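PDB 3ZED: RNA-directed RNA polymerase, which copies the viral RNA genome by RNA-templated joining of ribonucleotides, and probably also becomes covalently attached to that RNA. Local coordinates for residues B[575-587]-B[616-628]. Sequence-based numbering, arbitrary orientation. Where two conformers were deposited one is given.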
loop_
_atom_site.group_PDB
_atom_site.type_symbol
_atom_site.label_atom_id
_atom_site.label_comp_id
_atom_site.label_asym_id
_atom_site.label_seq_id
_atom_site.Cartn_x
_atom_site.Cartn_y
_atom_site.Cartn_z
ATOM N N VAL B 575 13.835 21.282 5.685
ATOM C CA VAL B 575 14.106 19.894 6.071
ATOM C C VAL B 575 12.807 19.295 6.651
ATOM O O VAL B 575 11.989 20.054 7.177
ATOM C CB VAL B 575 15.304 19.777 7.050
ATOM C CG1 VAL B 575 16.592 20.262 6.394
ATOM C CG2 VAL B 575 15.042 20.532 8.360
ATOM N N PRO B 576 12.578 17.967 6.579
ATOM C CA PRO B 576 11.343 17.440 7.154
ATOM C C PRO B 576 11.424 17.207 8.661
ATOM O O PRO B 576 12.470 16.856 9.211
ATOM C CB PRO B 576 11.167 16.107 6.434
ATOM C CG PRO B 576 12.569 15.645 6.159
ATOM C CD PRO B 576 13.392 16.891 5.964
ATOM N N VAL B 577 10.279 17.359 9.307
ATOM C CA VAL B 577 10.046 16.989 10.690
ATOM C C VAL B 577 8.703 16.252 10.697
ATOM O O VAL B 577 7.724 16.683 10.029
ATOM C CB VAL B 577 10.123 18.119 11.763
ATOM C CG1 VAL B 577 11.515 18.719 11.844
ATOM C CG2 VAL B 577 9.043 19.195 11.581
ATOM N N LEU B 578 8.658 15.136 11.422
ATOM C CA LEU B 578 7.426 14.360 11.501
ATOM C C LEU B 578 6.308 15.238 12.022
ATOM O O LEU B 578 6.549 15.978 12.983
ATOM C CB LEU B 578 7.626 13.136 12.424
ATOM C CG LEU B 578 6.470 12.139 12.434
ATOM C CD1 LEU B 578 6.293 11.471 11.046
ATOM C CD2 LEU B 578 6.700 11.095 13.478
ATOM N N GLU B 579 5.110 15.186 11.383
ATOM C CA GLU B 579 3.938 15.945 11.822
ATOM C C GLU B 579 3.769 15.763 13.331
ATOM O O GLU B 579 3.874 14.634 13.812
ATOM C CB GLU B 579 2.681 15.486 11.064
ATOM C CG GLU B 579 1.681 16.609 10.817
ATOM C CD GLU B 579 2.108 17.675 9.826
ATOM O OE1 GLU B 579 3.028 17.413 9.021
ATOM O OE2 GLU B 579 1.553 18.794 9.878
ATOM N N ASN B 580 3.595 16.867 14.075
ATOM C CA ASN B 580 3.509 16.892 15.544
ATOM C C ASN B 580 2.620 15.791 16.179
ATOM O O ASN B 580 3.091 15.102 17.089
ATOM C CB ASN B 580 3.077 18.259 16.068
ATOM C CG ASN B 580 3.086 18.329 17.590
ATOM O OD1 ASN B 580 4.102 18.113 18.243
ATOM N ND2 ASN B 580 1.928 18.492 18.192
ATOM N N GLU B 581 1.378 15.626 15.713
ATOM C CA GLU B 581 0.436 14.633 16.266
ATOM C C GLU B 581 0.988 13.200 16.157
ATOM O O GLU B 581 0.858 12.426 17.100
ATOM C CB GLU B 581 -0.919 14.741 15.557
ATOM C CG GLU B 581 -2.099 14.250 16.382
ATOM C CD GLU B 581 -3.448 14.487 15.720
ATOM O OE1 GLU B 581 -3.788 13.747 14.767
ATOM O OE2 GLU B 581 -4.158 15.431 16.142
ATOM N N ARG B 582 1.611 12.865 15.031
ATOM C CA ARG B 582 2.251 11.562 14.808
ATOM C C ARG B 582 3.469 11.384 15.728
ATOM O O ARG B 582 3.656 10.310 16.294
ATOM C CB ARG B 582 2.705 11.428 13.343
ATOM C CG ARG B 582 1.554 11.398 12.371
ATOM C CD ARG B 582 2.080 11.070 10.993
ATOM N NE ARG B 582 1.028 11.266 10.002
ATOM C CZ ARG B 582 0.779 10.438 8.996
ATOM N NH1 ARG B 582 1.519 9.345 8.825
ATOM N NH2 ARG B 582 -0.200 10.703 8.138
ATOM N N LEU B 583 4.284 12.446 15.877
ATOM C CA LEU B 583 5.464 12.443 16.739
ATOM C C LEU B 583 5.066 12.161 18.191
ATOM O O LEU B 583 5.634 11.266 18.811
ATOM C CB LEU B 583 6.200 13.800 16.632
ATOM C CG LEU B 583 7.543 13.951 17.362
ATOM C CD1 LEU B 583 8.651 13.122 16.679
ATOM C CD2 LEU B 583 7.964 15.415 17.394
ATOM N N ILE B 584 4.068 12.883 18.705
ATOM C CA ILE B 584 3.558 12.738 20.076
ATOM C C ILE B 584 2.953 11.336 20.286
ATOM O O ILE B 584 3.306 10.690 21.269
ATOM C CB ILE B 584 2.563 13.873 20.414
ATOM C CG1 ILE B 584 3.238 15.271 20.367
ATOM C CG2 ILE B 584 1.805 13.656 21.741
ATOM C CD1 ILE B 584 4.338 15.622 21.444
ATOM N N ALA B 585 2.109 10.851 19.361
ATOM C CA ALA B 585 1.494 9.521 19.491
ATOM C C ALA B 585 2.563 8.427 19.583
ATOM O O ALA B 585 2.463 7.538 20.426
ATOM C CB ALA B 585 0.557 9.248 18.314
ATOM N N SER B 586 3.596 8.531 18.750
ATOM C CA SER B 586 4.715 7.580 18.697
ATOM C C SER B 586 5.594 7.658 19.977
ATOM O O SER B 586 6.027 6.613 20.479
ATOM C CB SER B 586 5.543 7.809 17.441
ATOM O OG SER B 586 6.484 6.765 17.289
ATOM N N ALA B 587 5.779 8.869 20.546
ATOM C CA ALA B 587 6.499 9.064 21.812
ATOM C C ALA B 587 5.707 8.483 22.979
ATOM O O ALA B 587 6.302 7.883 23.876
ATOM C CB ALA B 587 6.763 10.550 22.062
ATOM N N ILE B 616 13.010 8.553 17.462
ATOM C CA ILE B 616 12.057 9.624 17.776
ATOM C C ILE B 616 12.775 11.022 17.649
ATOM O O ILE B 616 12.176 11.982 17.147
ATOM C CB ILE B 616 11.292 9.425 19.119
ATOM C CG1 ILE B 616 9.978 10.225 19.138
ATOM C CG2 ILE B 616 12.126 9.729 20.361
ATOM C CD1 ILE B 616 8.795 9.606 18.324
ATOM N N ARG B 617 14.066 11.088 18.010
ATOM C CA ARG B 617 14.865 12.307 17.868
ATOM C C ARG B 617 15.110 12.609 16.382
ATOM O O ARG B 617 14.838 13.725 15.950
ATOM C CB ARG B 617 16.198 12.175 18.614
ATOM C CG ARG B 617 16.064 12.098 20.129
ATOM C CD ARG B 617 17.382 11.698 20.783
ATOM N NE ARG B 617 18.342 12.797 20.725
ATOM C CZ ARG B 617 19.650 12.676 20.918
ATOM N NH1 ARG B 617 20.187 11.487 21.159
ATOM N NH2 ARG B 617 20.433 13.737 20.863
ATOM N N LEU B 618 15.554 11.602 15.604
ATOM C CA LEU B 618 15.869 11.700 14.176
ATOM C C LEU B 618 14.733 12.212 13.307
ATOM O O LEU B 618 14.964 13.029 12.410
ATOM C CB LEU B 618 16.255 10.324 13.621
ATOM C CG LEU B 618 17.663 9.846 13.750
ATOM C CD1 LEU B 618 17.726 8.378 13.431
ATOM C CD2 LEU B 618 18.555 10.573 12.803
ATOM N N VAL B 619 13.536 11.671 13.509
ATOM C CA VAL B 619 12.388 11.999 12.671
ATOM C C VAL B 619 11.815 13.381 12.964
ATOM O O VAL B 619 11.028 13.862 12.159
ATOM C CB VAL B 619 11.288 10.905 12.719
ATOM C CG1 VAL B 619 11.818 9.621 12.097
ATOM C CG2 VAL B 619 10.763 10.682 14.145
ATOM N N GLY B 620 12.216 14.017 14.055
ATOM C CA GLY B 620 11.731 15.364 14.342
ATOM C C GLY B 620 11.737 15.831 15.775
ATOM O O GLY B 620 11.467 17.007 16.040
ATOM N N GLY B 621 12.012 14.915 16.695
ATOM C CA GLY B 621 12.054 15.222 18.125
ATOM C C GLY B 621 13.224 16.120 18.444
ATOM O O GLY B 621 13.153 16.921 19.390
ATOM N N TRP B 622 14.288 16.052 17.592
ATOM C CA TRP B 622 15.460 16.908 17.741
ATOM C C TRP B 622 15.060 18.371 17.797
ATOM O O TRP B 622 15.767 19.145 18.406
ATOM C CB TRP B 622 16.479 16.692 16.590
ATOM C CG TRP B 622 15.970 17.015 15.212
ATOM C CD1 TRP B 622 15.409 16.146 14.330
ATOM C CD2 TRP B 622 15.980 18.297 14.560
ATOM N NE1 TRP B 622 15.038 16.805 13.183
ATOM C CE2 TRP B 622 15.395 18.124 13.287
ATOM C CE3 TRP B 622 16.440 19.575 14.922
ATOM C CZ2 TRP B 622 15.261 19.180 12.367
ATOM C CZ3 TRP B 622 16.313 20.620 14.010
ATOM C CH2 TRP B 622 15.715 20.422 12.758
ATOM N N ASN B 623 13.951 18.755 17.120
ATOM C CA ASN B 623 13.503 20.135 17.026
ATOM C C ASN B 623 12.478 20.489 18.113
ATOM O O ASN B 623 11.967 21.603 18.103
ATOM C CB ASN B 623 12.950 20.444 15.618
ATOM C CG ASN B 623 13.052 21.909 15.267
ATOM O OD1 ASN B 623 14.020 22.580 15.601
ATOM N ND2 ASN B 623 12.023 22.458 14.659
ATOM N N ASN B 624 12.191 19.571 19.049
ATOM C CA ASN B 624 11.283 19.828 20.176
ATOM C C ASN B 624 12.183 19.877 21.422
ATOM O O ASN B 624 12.706 18.824 21.805
ATOM C CB ASN B 624 10.194 18.768 20.266
ATOM C CG ASN B 624 9.180 19.040 21.340
ATOM O OD1 ASN B 624 9.490 19.185 22.524
ATOM N ND2 ASN B 624 7.930 19.059 20.957
ATOM N N PRO B 625 12.437 21.061 22.046
ATOM C CA PRO B 625 13.453 21.113 23.096
ATOM C C PRO B 625 13.164 20.244 24.308
ATOM O O PRO B 625 14.090 19.594 24.787
ATOM C CB PRO B 625 13.574 22.606 23.440
ATOM C CG PRO B 625 12.308 23.220 22.922
ATOM C CD PRO B 625 11.966 22.418 21.697
ATOM N N LEU B 626 11.927 20.191 24.780
ATOM C CA LEU B 626 11.640 19.320 25.914
ATOM C C LEU B 626 11.796 17.848 25.532
ATOM O O LEU B 626 12.431 17.083 26.259
ATOM C CB LEU B 626 10.241 19.574 26.491
ATOM C CG LEU B 626 9.988 18.977 27.895
ATOM C CD1 LEU B 626 10.773 19.721 28.966
ATOM C CD2 LEU B 626 8.490 18.926 28.214
ATOM N N LEU B 627 11.235 17.459 24.400
ATOM C CA LEU B 627 11.285 16.081 23.935
ATOM C C LEU B 627 12.727 15.630 23.681
ATOM O O LEU B 627 13.083 14.526 24.093
ATOM C CB LEU B 627 10.408 15.879 22.668
ATOM C CG LEU B 627 10.337 14.464 22.073
ATOM C CD1 LEU B 627 9.812 13.447 23.100
ATOM C CD2 LEU B 627 9.470 14.450 20.819
ATOM N N GLU B 628 13.534 16.490 23.025
ATOM C CA GLU B 628 14.923 16.223 22.704
ATOM C C GLU B 628 15.772 16.128 23.993
ATOM O O GLU B 628 16.594 15.234 24.077
ATOM C CB GLU B 628 15.470 17.303 21.730
ATOM C CG GLU B 628 16.981 17.317 21.526
ATOM C CD GLU B 628 17.657 16.026 21.101
ATOM O OE1 GLU B 628 17.004 15.177 20.456
ATOM O OE2 GLU B 628 18.873 15.902 21.349
HETATM O O HOH W 1 14.021 15.079 10.948
HETATM O O HOH W 2 7.339 19.089 18.197
#
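Val619 O receives the one direct hydrogen bond between the two segments: Leu578 N donates to it over 2.8 Å at an N-H...O angle of 156°, and Val577 CA adds a CA-H...O contact at 3.6 Å. Val619 lies in the 617-621 turn, which is of the wider pi type, and its carbonyl accepts from strand 573-578, an outer strand of the three-stranded sheet. The fit is close: Val577 and Gly620 bring their CA atoms to 4.3 Å. A water bridges the same junction, donating to Pro576 O and Leu618 O and accepting from Trp622 NE1 at the indole edge.

Two apolar groups of contacts adjoin this bond. In the first, Val577 crosses Trp622 at about a right angle, CG1 lying 3.8 Å from CZ2, while Val575 CG2 meets the ring at its edge. In the second, Leu583 is a knob among Ile616, Gly620, Gly621 and Leu627. Its chi1 of -174° carries CG toward helix 616-621, where CD1 lies against the backbone, 3.8 Å from Gly621 N, and CD2 meets Leu627 CD2 tip to tip at 3.9 Å. Ile616 CD1 reaches across to Leu583 O (3.6 Å) and the side chain of Ser586, whose hydroxyl is hydrogen-bonded to Glu661. Helices 580-587 and 616-621 run nearly antiparallel (159°), their axes 10.1 Å apart.

Asn624, at the N-cap, accepts from Leu627 N through OD1, a capping bond at the first turn of the helix that carries Leu627. Far from the annotated sites, this is packing inside the thumb domain: a single backbone bond and a shared water satisfy polar groups at the strand-helix junction, and the remaining contact is chiefly hydrophobic, implying that close shape fit joins sheet to helices.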